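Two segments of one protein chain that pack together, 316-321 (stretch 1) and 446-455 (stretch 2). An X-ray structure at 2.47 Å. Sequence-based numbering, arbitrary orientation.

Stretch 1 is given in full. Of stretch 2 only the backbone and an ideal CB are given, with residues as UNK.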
ATOM      1  N   GLY A 316     -12.926   7.979 -22.694  1.00 35.09           N
ATOM      2  CA  GLY A 316     -14.139   8.447 -22.048  1.00 35.55           C
ATOM      3  C   GLY A 316     -13.887   9.222 -20.766  1.00 38.95           C
ATOM      4  O   GLY A 316     -14.805   9.821 -20.209  1.00 44.96           O
ATOM      5  N   ILE A 317     -12.645   9.212 -20.293  1.00 40.06           N
ATOM      6  CA  ILE A 317     -12.291   9.929 -19.073  1.00 38.31           C
ATOM      7  C   ILE A 317     -12.031  11.403 -19.383  1.00 38.48           C
ATOM      8  O   ILE A 317     -11.128  11.729 -20.155  1.00 39.70           O
ATOM      9  CB  ILE A 317     -11.040   9.327 -18.409  1.00 35.82           C
ATOM     10  CG1 ILE A 317     -11.214   7.818 -18.212  1.00 34.09           C
ATOM     11  CG2 ILE A 317     -10.757  10.015 -17.081  1.00 31.58           C
ATOM     12  CD1 ILE A 317     -12.410   7.440 -17.361  1.00 34.24           C
ATOM     13  N   PRO A 318     -12.825  12.302 -18.780  1.00 34.49           N
ATOM     14  CA  PRO A 318     -12.691  13.739 -19.040  1.00 35.01           C
ATOM     15  C   PRO A 318     -11.471  14.356 -18.365  1.00 33.52           C
ATOM     16  O   PRO A 318     -11.079  13.929 -17.280  1.00 32.50           O
ATOM     17  CB  PRO A 318     -13.971  14.319 -18.436  1.00 33.48           C
ATOM     18  CG  PRO A 318     -14.312  13.383 -17.337  1.00 34.23           C
ATOM     19  CD  PRO A 318     -13.914  12.018 -17.828  1.00 34.92           C
ATOM     20  N   THR A 319     -10.883  15.357 -19.011  1.00 34.22           N
ATOM     21  CA  THR A 319      -9.748  16.077 -18.449  1.00 33.13           C
ATOM     22  C   THR A 319     -10.195  17.465 -18.007  1.00 34.09           C
ATOM     23  O   THR A 319     -11.235  17.956 -18.445  1.00 37.38           O
ATOM     24  CB  THR A 319      -8.613  16.212 -19.473  1.00 34.23           C
ATOM     25  OG1 THR A 319      -9.124  16.801 -20.675  1.00 35.54           O
ATOM     26  CG2 THR A 319      -8.017  14.848 -19.791  1.00 31.03           C
ATOM     27  N   MET A 320      -9.412  18.095 -17.140  1.00 34.34           N
ATOM     28  CA  MET A 320      -9.792  19.386 -16.583  1.00 37.56           C
ATOM     29  C   MET A 320     -10.031  20.406 -17.687  1.00 39.89           C
ATOM     30  O   MET A 320      -9.212  20.561 -18.594  1.00 36.69           O
ATOM     31  CB  MET A 320      -8.723  19.906 -15.623  1.00 39.22           C
ATOM     32  CG  MET A 320      -9.139  21.177 -14.899  1.00 40.54           C
ATOM     33  SD  MET A 320      -8.163  21.508 -13.425  1.00 55.73           S
ATOM     34  CE  MET A 320      -8.697  20.167 -12.369  1.00 49.47           C
ATOM     35  N   ASP A 321     -11.160  21.100 -17.596  1.00 42.87           N
ATOM     36  CA  ASP A 321     -11.530  22.101 -18.587  1.00 45.98           C
ATOM     37  C   ASP A 321     -12.150  23.318 -17.910  1.00 48.22           C
ATOM     38  O   ASP A 321     -13.371  23.441 -17.824  1.00 48.92           O
ATOM     39  CB  ASP A 321     -12.512  21.511 -19.600  1.00 47.76           C
ATOM     40  CG  ASP A 321     -12.790  22.448 -20.760  1.00 53.53           C
ATOM     41  OD1 ASP A 321     -12.442  23.644 -20.662  1.00 53.47           O
ATOM     42  OD2 ASP A 321     -13.359  21.987 -21.772  1.00 60.35           O
ATOM     43  N   UNK A 446      -4.265  14.972  -6.232  1.00 39.97           N
ATOM     44  CA  UNK A 446      -4.407  14.377  -7.558  1.00 40.37           C
ATOM     45  C   UNK A 446      -5.063  15.364  -8.515  1.00 41.66           C
ATOM     46  O   UNK A 446      -4.667  15.487  -9.676  1.00 41.72           O
ATOM     47  CB  UNK A 446      -5.223  13.085  -7.485  1.00 40.37           C
ATOM     48  N   UNK A 447      -6.069  16.070  -8.014  1.00 41.21           N
ATOM     49  CA  UNK A 447      -6.815  17.029  -8.816  1.00 39.10           C
ATOM     50  C   UNK A 447      -5.922  18.162  -9.315  1.00 37.56           C
ATOM     51  O   UNK A 447      -6.184  18.753 -10.361  1.00 41.05           O
ATOM     52  CB  UNK A 447      -7.980  17.599  -8.005  1.00 39.10           C
ATOM     53  N   UNK A 448      -4.863  18.460  -8.568  1.00 37.61           N
ATOM     54  CA  UNK A 448      -3.986  19.586  -8.888  1.00 36.41           C
ATOM     55  C   UNK A 448      -2.848  19.245  -9.856  1.00 37.24           C
ATOM     56  O   UNK A 448      -2.243  20.147 -10.435  1.00 38.60           O
ATOM     57  CB  UNK A 448      -3.390  20.141  -7.593  1.00 36.41           C
ATOM     58  N   UNK A 449      -2.549  17.960 -10.029  1.00 37.33           N
ATOM     59  CA  UNK A 449      -1.381  17.562 -10.819  1.00 33.14           C
ATOM     60  C   UNK A 449      -1.704  16.689 -12.035  1.00 30.91           C
ATOM     61  O   UNK A 449      -0.929  16.644 -12.987  1.00 33.81           O
ATOM     62  CB  UNK A 449      -0.398  16.812  -9.918  1.00 33.14           C
ATOM     63  N   UNK A 450      -2.835  15.994 -12.000  1.00 33.15           N
ATOM     64  CA  UNK A 450      -3.212  15.105 -13.093  1.00 30.57           C
ATOM     65  C   UNK A 450      -4.073  15.829 -14.120  1.00 32.53           C
ATOM     66  O   UNK A 450      -4.889  16.678 -13.766  1.00 32.74           O
ATOM     67  CB  UNK A 450      -3.956  13.882 -12.552  1.00 30.57           C
ATOM     68  N   UNK A 451      -3.895  15.488 -15.393  1.00 32.95           N
ATOM     69  CA  UNK A 451      -4.697  16.095 -16.449  1.00 31.32           C
ATOM     70  C   UNK A 451      -6.129  15.569 -16.418  1.00 32.38           C
ATOM     71  O   UNK A 451      -7.049  16.241 -16.882  1.00 33.57           O
ATOM     72  CB  UNK A 451      -4.066  15.829 -17.817  1.00 31.32           C
ATOM     73  N   UNK A 452      -6.320  14.371 -15.869  1.00 33.53           N
ATOM     74  CA  UNK A 452      -7.670  13.840 -15.684  1.00 33.78           C
ATOM     75  C   UNK A 452      -8.283  14.375 -14.395  1.00 32.51           C
ATOM     76  O   UNK A 452      -9.369  13.957 -13.997  1.00 31.64           O
ATOM     77  CB  UNK A 452      -7.649  12.310 -15.665  1.00 33.78           C
ATOM     78  N   UNK A 453      -7.581  15.298 -13.745  1.00 34.39           N
ATOM     79  CA  UNK A 453      -8.127  15.991 -12.594  1.00 35.73           C
ATOM     80  C   UNK A 453      -9.362  16.764 -13.008  1.00 38.65           C
ATOM     81  O   UNK A 453      -9.570  17.026 -14.193  1.00 34.44           O
ATOM     82  CB  UNK A 453      -7.087  16.924 -11.971  1.00 35.73           C
ATOM     83  N   UNK A 454     -10.184  17.128 -12.032  1.00 41.32           N
ATOM     84  CA  UNK A 454     -11.430  17.817 -12.306  1.00 37.04           C
ATOM     85  C   UNK A 454     -12.624  16.890 -12.174  1.00 40.66           C
ATOM     86  O   UNK A 454     -13.756  17.287 -12.447  1.00 40.82           O
ATOM     87  CB  UNK A 454     -11.397  18.432 -13.706  1.00 37.04           C
ATOM     88  N   UNK A 455     -12.368  15.652 -11.757  1.00 40.10           N
ATOM     89  CA  UNK A 455     -13.425  14.677 -11.555  1.00 38.22           C
ATOM     90  C   UNK A 455     -13.120  13.328 -12.178  1.00 34.35           C
ATOM     91  O   UNK A 455     -13.593  12.298 -11.705  1.00 35.00           O
ATOM     92  CB  UNK A 455     -14.740  15.215 -12.123  1.00 38.22           C
TER

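Stretch 1 leaves positions 446, 448 and 449 largely unspecified. No atom of it lies within 5.5 Å of the ideal CB at any of the three, so many side chains would suit. The deposited residues are Ala446, Lys448, whose CA-to-CB bond points away from stretch 1, and Val449.

At position 447 the CB is 5.1 Å from CE of Met320 and points sideways, so a side chain of modest length could reach the methionine methyl; an apolar or a polar group would be compatible with that neighbour. The residue is Asp447. Its OD2 lies 3.5 Å from Met320 CE, a contact without a hydrogen bond, while its OD1 accepts a hydrogen bond from the backbone N of position 454 at 2.7 Å, tying the helical segment to the loop that follows.

Position 450 again has no neighbour from stretch 1 near its CB, and its choice is open. It is Leu450, which starts a type I turn ending at 453.

Position 451 is held chiefly through its backbone: its carbonyl O accepts a hydrogen bond from Met320 N at 3.0 Å, which any side chain would allow. The ideal CB lies 4.5 Å from Thr319 CG2, so a small residue, polar or apolar, would fit comfortably. Ser451 occupies the site; its OG comes to 4.4 Å from Thr319 CG2 and finds its hydrogen bond elsewhere in the structure.

Position 452 meets a more apolar surface. Its CB is 4.1 Å from Ile317 CG2 and 4.9 Å from Thr319 CG2, and also 4.1 Å from the carbonyl O of Pro318, so valine, leucine, isoleucine or methionine would all be reasonable. Ile452 is found, with chi1 p and chi2 t; its CG2 packs against Ile317 CG2 at 4.0 Å and approaches Thr319 CG2 at 4.3 Å.

At 453, the backbone angles alone would permit a side chain, but the ideal CB would sit 2.6 Å from the carbonyl O of Asp447, a clash, and 3.6 Å from Met320 CE. Glycine relieves this, and Gly453 is present.

Position 454 has phi 104°, where a CB would be jammed against the preceding carbonyl O and would also lie a tight 3.4 Å from Met320 CA. Both point to Gly454, whose N is 3.4 Å from Met320 CE.

Position 455, with phi 133°, again calls for glycine on backbone grounds alone; Gly455 occupies the N-cap position before a helix.

Stretch 2 (446-455) ADKVLSIGGG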
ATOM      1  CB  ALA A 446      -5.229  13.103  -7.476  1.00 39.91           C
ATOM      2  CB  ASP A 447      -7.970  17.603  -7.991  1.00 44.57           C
ATOM      3  CG  ASP A 447      -9.046  18.233  -8.850  1.00 47.31           C
ATOM      4  OD1 ASP A 447      -9.907  17.489  -9.364  1.00 44.31           O
ATOM      5  OD2 ASP A 447      -9.038  19.473  -9.001  1.00 53.08           O
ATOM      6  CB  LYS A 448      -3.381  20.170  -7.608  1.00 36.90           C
ATOM      7  CG  LYS A 448      -4.387  20.784  -6.648  1.00 39.06           C
ATOM      8  CD  LYS A 448      -3.681  21.587  -5.565  1.00 46.78           C
ATOM      9  CE  LYS A 448      -4.654  22.135  -4.531  1.00 48.43           C
ATOM     10  NZ  LYS A 448      -5.125  21.084  -3.588  1.00 55.36           N
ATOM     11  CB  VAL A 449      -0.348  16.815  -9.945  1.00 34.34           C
ATOM     12  CG1 VAL A 449       0.015  17.649  -8.728  1.00 34.05           C
ATOM     13  CG2 VAL A 449      -0.880  15.453  -9.525  1.00 33.94           C
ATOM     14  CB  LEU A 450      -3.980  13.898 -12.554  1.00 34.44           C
ATOM     15  CG  LEU A 450      -3.213  12.961 -11.622  1.00 32.74           C
ATOM     16  CD1 LEU A 450      -4.130  11.847 -11.147  1.00 33.52           C
ATOM     17  CD2 LEU A 450      -1.985  12.393 -12.316  1.00 31.81           C
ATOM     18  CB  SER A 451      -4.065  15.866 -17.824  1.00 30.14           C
ATOM     19  OG  SER A 451      -3.954  14.490 -18.123  1.00 37.67           O
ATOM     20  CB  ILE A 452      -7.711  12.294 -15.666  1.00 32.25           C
ATOM     21  CG1 ILE A 452      -6.996  11.738 -14.431  1.00 29.37           C
ATOM     22  CG2 ILE A 452      -7.115  11.735 -16.953  1.00 33.03           C
ATOM     23  CD1 ILE A 452      -7.113  10.237 -14.288  1.00 30.37           C
TER
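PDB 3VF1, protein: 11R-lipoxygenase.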